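Local coordinates for MTH396 protein (Methanothermobacter thermautotrophicus, PDB 1NXH) that is of unknown function but forms an all-helical, disulfide-linked homodimer and belongs to the EhaM (DUF1959) family, at residues Y18-D23 with A54-F59; C66-L71 with L95-T100. One frame throughout, in Å; residues are numbered along the deposited sequence.

Contact 1: residues Y18-D23 with A54-F59; sequences YRWQED and ALHPRF
With CG anti to the backbone N (chi1 -153°), the imidazole of His-56 extends from helix 54-59 across to helix 18-23. Arg-19 takes the crowded first torsion, CG between N and the carbonyl carbon (chi1 62°), and then runs extended to NE, which lays its chain over one face of that imidazole. The guanidinium stacks flat on the ring, the planes only 8° apart and the centres 4.4 Å apart, but it is displaced so that CG of His-56 lies beneath its rim. Over the ring centre sits the methylene instead, Arg-19 CD being 4.0 Å from the His-56 centroid in a CH-pi contact. At the far tip of the ring, His-56 NE2 gives a weak, bent hydrogen bond to Arg-19 O, 3.4 Å away, a carbonyl that already accepts Asp-23 N within its own helix. Asp-23 OD1 stands at the imidazole edge, near its plane and 3.5 Å from His-56 NE2. This carboxylate would probably favour a charged imidazole, whereas the stacked guanidinium would oppose it. Trp-20 and His-56 point in opposite senses as they pass, their rings inclined and neither stacked nor edge-to-face, with Trp-20 CD1 3.8 Å from His-56 CD2. The six-membered end of the indole meets Leu-55 at its edge, where Trp-20 CH2 lies 3.4 Å from Leu-55 CD1. Phe-59, one turn after Leu-55, brings CZ to within 3.2 Å of Asp-23 O at the other end of the contact. The pair joins the short helix 18-25 to helix 49-60. Trp-20 also packs on Ile-14 and Leu-15 of helix 5-15 and on Leu-43 of helix 36-46, while Phe-59 stacks on Trp-79 of the second subunit and Leu-55 packs on Met-84 of that second subunit.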
loop_
_atom_site.group_PDB
_atom_site.type_symbol
_atom_site.label_atom_id
_atom_site.label_comp_id
_atom_site.label_asym_id
_atom_site.label_seq_id
_atom_site.Cartn_x
_atom_site.Cartn_y
_atom_site.Cartn_z
ATOM N N TYR A 18 -23.662 3.191 13.652
ATOM C CA TYR A 18 -22.643 2.445 14.369
ATOM C C TYR A 18 -21.732 1.740 13.374
ATOM O O TYR A 18 -20.512 1.920 13.395
ATOM C CB TYR A 18 -23.280 1.400 15.287
ATOM C CG TYR A 18 -22.275 0.467 15.962
ATOM C CD1 TYR A 18 -21.439 0.926 16.992
ATOM C CD2 TYR A 18 -22.170 -0.878 15.581
ATOM C CE1 TYR A 18 -20.530 0.074 17.630
ATOM C CE2 TYR A 18 -21.260 -1.741 16.212
ATOM C CZ TYR A 18 -20.447 -1.258 17.240
ATOM O OH TYR A 18 -19.574 -2.107 17.893
ATOM N N ARG A 19 -22.338 0.940 12.505
ATOM C CA ARG A 19 -21.580 0.192 11.525
ATOM C C ARG A 19 -20.628 1.091 10.763
ATOM O O ARG A 19 -19.533 0.672 10.399
ATOM C CB ARG A 19 -22.522 -0.534 10.572
ATOM C CG ARG A 19 -23.434 0.335 9.739
ATOM C CD ARG A 19 -24.393 -0.581 9.007
ATOM N NE ARG A 19 -25.001 0.017 7.828
ATOM C CZ ARG A 19 -25.670 -0.683 6.916
ATOM N NH1 ARG A 19 -25.812 -1.996 7.059
ATOM N NH2 ARG A 19 -26.188 -0.078 5.855
ATOM N N TRP A 20 -21.037 2.334 10.536
ATOM C CA TRP A 20 -20.193 3.284 9.824
ATOM C C TRP A 20 -19.021 3.703 10.702
ATOM O O TRP A 20 -17.859 3.476 10.380
ATOM C CB TRP A 20 -21.006 4.526 9.425
ATOM C CG TRP A 20 -21.561 4.466 8.046
ATOM C CD1 TRP A 20 -22.564 3.650 7.590
ATOM C CD2 TRP A 20 -21.090 5.198 6.911
ATOM N NE1 TRP A 20 -22.740 3.826 6.236
ATOM C CE2 TRP A 20 -21.848 4.770 5.794
ATOM C CE3 TRP A 20 -20.096 6.171 6.726
ATOM C CZ2 TRP A 20 -21.639 5.288 4.500
ATOM C CZ3 TRP A 20 -19.887 6.681 5.439
ATOM C CH2 TRP A 20 -20.657 6.237 4.345
ATOM N N GLN A 21 -19.350 4.317 11.826
ATOM C CA GLN A 21 -18.358 4.791 12.772
ATOM C C GLN A 21 -17.269 3.774 13.060
ATOM O O GLN A 21 -16.096 4.106 13.146
ATOM C CB GLN A 21 -19.063 5.180 14.069
ATOM C CG GLN A 21 -19.974 6.394 13.930
ATOM C CD GLN A 21 -19.204 7.710 13.935
ATOM O OE1 GLN A 21 -19.636 8.700 13.335
ATOM N NE2 GLN A 21 -18.067 7.732 14.629
ATOM N N GLU A 22 -17.669 2.524 13.195
ATOM C CA GLU A 22 -16.730 1.464 13.496
ATOM C C GLU A 22 -15.971 0.880 12.313
ATOM O O GLU A 22 -14.831 0.459 12.464
ATOM C CB GLU A 22 -17.473 0.342 14.211
ATOM C CG GLU A 22 -17.725 0.610 15.663
ATOM C CD GLU A 22 -16.462 0.457 16.474
ATOM O OE1 GLU A 22 -15.467 1.150 16.161
ATOM O OE2 GLU A 22 -16.461 -0.361 17.417
ATOM N N ASP A 23 -16.602 0.854 11.143
ATOM C CA ASP A 23 -15.988 0.267 9.952
ATOM C C ASP A 23 -15.404 1.247 8.939
ATOM O O ASP A 23 -14.606 0.862 8.081
ATOM C CB ASP A 23 -17.017 -0.602 9.219
ATOM C CG ASP A 23 -17.537 -1.736 10.070
ATOM O OD1 ASP A 23 -18.320 -2.557 9.546
ATOM O OD2 ASP A 23 -17.166 -1.804 11.259
ATOM N N ALA A 54 -25.862 3.554 0.212
ATOM C CA ALA A 54 -25.414 2.660 -0.857
ATOM C C ALA A 54 -23.976 2.204 -0.591
ATOM O O ALA A 54 -23.574 1.105 -0.984
ATOM C CB ALA A 54 -25.490 3.384 -2.212
ATOM N N LEU A 55 -23.221 3.057 0.095
ATOM C CA LEU A 55 -21.822 2.805 0.413
ATOM C C LEU A 55 -21.433 1.576 1.217
ATOM O O LEU A 55 -20.671 0.727 0.739
ATOM C CB LEU A 55 -21.233 4.020 1.115
ATOM C CG LEU A 55 -20.467 4.965 0.203
ATOM C CD1 LEU A 55 -19.771 6.022 1.040
ATOM C CD2 LEU A 55 -19.449 4.169 -0.585
ATOM N N HIS A 56 -21.939 1.482 2.440
ATOM C CA HIS A 56 -21.575 0.369 3.312
ATOM C C HIS A 56 -21.521 -1.005 2.656
ATOM O O HIS A 56 -20.469 -1.623 2.598
ATOM C CB HIS A 56 -22.473 0.334 4.541
ATOM C CG HIS A 56 -21.808 -0.291 5.724
ATOM N ND1 HIS A 56 -21.746 -1.657 5.907
ATOM C CD2 HIS A 56 -21.081 0.258 6.725
ATOM C CE1 HIS A 56 -21.006 -1.922 6.968
ATOM N NE2 HIS A 56 -20.589 -0.779 7.482
ATOM N N PRO A 57 -22.652 -1.505 2.155
ATOM C CA PRO A 57 -22.600 -2.823 1.516
ATOM C C PRO A 57 -21.411 -2.875 0.555
ATOM O O PRO A 57 -20.578 -3.789 0.612
ATOM C CB PRO A 57 -23.926 -2.898 0.756
ATOM C CG PRO A 57 -24.833 -2.053 1.544
ATOM C CD PRO A 57 -23.970 -0.875 1.970
ATOM N N ARG A 58 -21.349 -1.875 -0.324
ATOM C CA ARG A 58 -20.300 -1.776 -1.325
ATOM C C ARG A 58 -18.962 -1.789 -0.639
ATOM O O ARG A 58 -17.985 -2.337 -1.149
ATOM C CB ARG A 58 -20.453 -0.490 -2.121
ATOM C CG ARG A 58 -19.735 -0.528 -3.430
ATOM C CD ARG A 58 -20.187 0.609 -4.286
ATOM N NE ARG A 58 -19.517 1.856 -3.939
ATOM C CZ ARG A 58 -20.140 3.027 -3.801
ATOM N NH1 ARG A 58 -21.458 3.111 -3.968
ATOM N NH2 ARG A 58 -19.442 4.126 -3.523
ATOM N N PHE A 59 -18.932 -1.183 0.538
ATOM C CA PHE A 59 -17.716 -1.107 1.329
ATOM C C PHE A 59 -17.326 -2.476 1.885
ATOM O O PHE A 59 -16.154 -2.841 1.880
ATOM C CB PHE A 59 -17.917 -0.132 2.477
ATOM C CG PHE A 59 -16.693 0.074 3.306
ATOM C CD1 PHE A 59 -15.956 1.247 3.196
ATOM C CD2 PHE A 59 -16.272 -0.905 4.212
ATOM C CE1 PHE A 59 -14.813 1.448 3.980
ATOM C CE2 PHE A 59 -15.121 -0.716 5.009
ATOM C CZ PHE A 59 -14.394 0.462 4.891
#

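Contact 2: residues C66-L71 with L95-T100; sequences CIREKL and LKDEIT
The CB of Arg-68 leaves helix 66-71 alongside helix 95-100 rather than straight at it. CG, beside the backbone N, passes Thr-100 OG1 at 3.8 Å, and the chain then bends at chi3 (53°) so that NE comes 3.9 Å from Lys-96 CB. The guanidinium beyond it lies with one face over the backbone of Lys-96 and Asp-97, and Lys-96 CE approaches its edge in plane. At the tip, Arg-68 NH1 forms a salt bridge to Asp-97 OD1, 2.5 Å away; its hydrogen bond is weak, bent to 125° at the hydrogen, and the carboxylate stands perpendicular to the guanidinium. Arg-68 NH2 makes a second salt bridge, to Glu-93 on the same helix as Asp-97, which probably offsets the nearby charge of Lys-96. An alanine here, without the guanidinium that bridges Asp-97 and Glu-93, would probably loosen the polar side of this crossing. On the apolar side, Leu-71 places CD2 3.8 Å from Ile-99 CG2. Its CD1 meets Thr-100 OG1, a hydroxyl turned back to donate to Lys-96 O, which also accepts Thr-100 N. The axes of segments 66-71 and 95-100 cross at 119°. Helix 109-124 covers one flank through Tyr-109 on Leu-71 and Ala-112 on Ile-99, and helix 63-74 carries Cys-66, disulfide-bonded to Cys-78 of the second subunit.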
loop_
_atom_site.group_PDB
_atom_site.type_symbol
_atom_site.label_atom_id
_atom_site.label_comp_id
_atom_site.label_asym_id
_atom_site.label_seq_id
_atom_site.Cartn_x
_atom_site.Cartn_y
_atom_site.Cartn_z
ATOM N N CYS A 66 -9.320 -4.516 -0.875
ATOM C CA CYS A 66 -8.497 -3.406 -0.458
ATOM C C CYS A 66 -7.400 -3.789 0.518
ATOM O O CYS A 66 -6.349 -3.127 0.591
ATOM C CB CYS A 66 -9.376 -2.312 0.130
ATOM S SG CYS A 66 -10.240 -1.320 -1.138
ATOM N N ILE A 67 -7.634 -4.863 1.261
ATOM C CA ILE A 67 -6.645 -5.314 2.226
ATOM C C ILE A 67 -5.519 -6.047 1.522
ATOM O O ILE A 67 -4.349 -5.882 1.867
ATOM C CB ILE A 67 -7.262 -6.248 3.280
ATOM C CG1 ILE A 67 -8.358 -5.502 4.060
ATOM C CG2 ILE A 67 -6.153 -6.759 4.206
ATOM C CD1 ILE A 67 -9.153 -6.363 5.007
ATOM N N ARG A 68 -5.878 -6.863 0.538
ATOM C CA ARG A 68 -4.875 -7.600 -0.211
ATOM C C ARG A 68 -3.938 -6.579 -0.793
ATOM O O ARG A 68 -2.722 -6.707 -0.670
ATOM C CB ARG A 68 -5.503 -8.405 -1.338
ATOM C CG ARG A 68 -6.612 -9.291 -0.864
ATOM C CD ARG A 68 -6.874 -10.375 -1.845
ATOM N NE ARG A 68 -5.654 -11.107 -2.161
ATOM C CZ ARG A 68 -5.628 -12.429 -2.308
ATOM N NH1 ARG A 68 -6.753 -13.125 -2.155
ATOM N NH2 ARG A 68 -4.496 -13.059 -2.609
ATOM N N GLU A 69 -4.507 -5.553 -1.418
ATOM C CA GLU A 69 -3.698 -4.498 -2.009
ATOM C C GLU A 69 -2.686 -3.970 -0.999
ATOM O O GLU A 69 -1.475 -3.939 -1.275
ATOM C CB GLU A 69 -4.571 -3.343 -2.478
ATOM C CG GLU A 69 -5.306 -3.585 -3.777
ATOM C CD GLU A 69 -5.876 -2.300 -4.346
ATOM O OE1 GLU A 69 -6.720 -2.383 -5.269
ATOM O OE2 GLU A 69 -5.474 -1.208 -3.874
ATOM N N LYS A 70 -3.191 -3.560 0.169
ATOM C CA LYS A 70 -2.346 -3.028 1.238
ATOM C C LYS A 70 -1.244 -4.049 1.548
ATOM O O LYS A 70 -0.059 -3.711 1.591
ATOM C CB LYS A 70 -3.204 -2.735 2.487
ATOM C CG LYS A 70 -2.689 -1.563 3.357
ATOM C CD LYS A 70 -3.720 -1.098 4.414
ATOM C CE LYS A 70 -3.117 -0.177 5.532
ATOM N NZ LYS A 70 -2.732 1.220 5.119
ATOM N N LEU A 71 -1.637 -5.304 1.731
ATOM C CA LEU A 71 -0.674 -6.362 2.032
ATOM C C LEU A 71 0.396 -6.472 0.962
ATOM O O LEU A 71 1.590 -6.425 1.248
ATOM C CB LEU A 71 -1.389 -7.709 2.175
ATOM C CG LEU A 71 -2.349 -7.729 3.362
ATOM C CD1 LEU A 71 -3.164 -9.004 3.377
ATOM C CD2 LEU A 71 -1.537 -7.562 4.645
ATOM N N LEU A 95 -0.321 -16.497 0.762
ATOM C CA LEU A 95 0.049 -15.643 1.884
ATOM C C LEU A 95 -0.916 -14.485 2.091
ATOM O O LEU A 95 -1.317 -14.173 3.228
ATOM C CB LEU A 95 1.450 -15.078 1.679
ATOM C CG LEU A 95 1.933 -14.188 2.836
ATOM C CD1 LEU A 95 1.972 -15.001 4.144
ATOM C CD2 LEU A 95 3.312 -13.622 2.506
ATOM N N LYS A 96 -1.281 -13.835 0.992
ATOM C CA LYS A 96 -2.200 -12.714 1.083
ATOM C C LYS A 96 -3.554 -13.213 1.572
ATOM O O LYS A 96 -4.247 -12.520 2.321
ATOM C CB LYS A 96 -2.312 -12.024 -0.279
ATOM C CG LYS A 96 -1.064 -11.207 -0.634
ATOM C CD LYS A 96 -0.780 -11.176 -2.136
ATOM C CE LYS A 96 -1.816 -10.347 -2.904
ATOM N NZ LYS A 96 -1.615 -10.436 -4.385
ATOM N N ASP A 97 -3.912 -14.432 1.172
ATOM C CA ASP A 97 -5.183 -15.007 1.580
ATOM C C ASP A 97 -5.281 -15.132 3.089
ATOM O O ASP A 97 -6.148 -14.521 3.730
ATOM C CB ASP A 97 -5.378 -16.385 0.957
ATOM C CG ASP A 97 -5.632 -16.315 -0.527
ATOM O OD1 ASP A 97 -6.228 -15.313 -0.969
ATOM O OD2 ASP A 97 -5.256 -17.262 -1.249
ATOM N N GLU A 98 -4.385 -15.937 3.649
ATOM C CA GLU A 98 -4.352 -16.174 5.083
ATOM C C GLU A 98 -4.245 -14.927 5.935
ATOM O O GLU A 98 -4.909 -14.851 6.968
ATOM C CB GLU A 98 -3.219 -17.121 5.434
ATOM C CG GLU A 98 -2.026 -16.999 4.549
ATOM C CD GLU A 98 -1.052 -18.100 4.825
ATOM O OE1 GLU A 98 -1.519 -19.237 5.051
ATOM O OE2 GLU A 98 0.171 -17.842 4.817
ATOM N N ILE A 99 -3.419 -13.957 5.536
ATOM C CA ILE A 99 -3.306 -12.734 6.335
ATOM C C ILE A 99 -4.630 -11.996 6.262
ATOM O O ILE A 99 -5.145 -11.517 7.269
ATOM C CB ILE A 99 -2.216 -11.754 5.830
ATOM C CG1 ILE A 99 -0.877 -12.476 5.636
ATOM C CG2 ILE A 99 -2.050 -10.595 6.844
ATOM C CD1 ILE A 99 -0.241 -12.957 6.918
ATOM N N THR A 100 -5.168 -11.896 5.057
ATOM C CA THR A 100 -6.440 -11.232 4.862
ATOM C C THR A 100 -7.508 -11.954 5.671
ATOM O O THR A 100 -8.354 -11.340 6.328
ATOM C CB THR A 100 -6.795 -11.237 3.384
ATOM O OG1 THR A 100 -5.969 -10.279 2.720
ATOM C CG2 THR A 100 -8.263 -10.904 3.167
#

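From the N terminus, the chain passes helix 5-15 and enters contact 1 at 18-23. It then runs through helix 36-46 before 54-59 closes that loop of 30 residues. Helix 63-74 follows directly and opens contact 2, which 95-100 closes after 23 residues that include helix 77-83; helix 109-124 comes last. The contacts are in series, neither nested nor crossed, with centres about 20 Å apart on opposite sides of the chain's centre. Contact 1 ties together the N-terminal helices and contact 2 the C-terminal ones. Helices 49-60 and 63-74 join the two halves, and both contacts touch the second subunit.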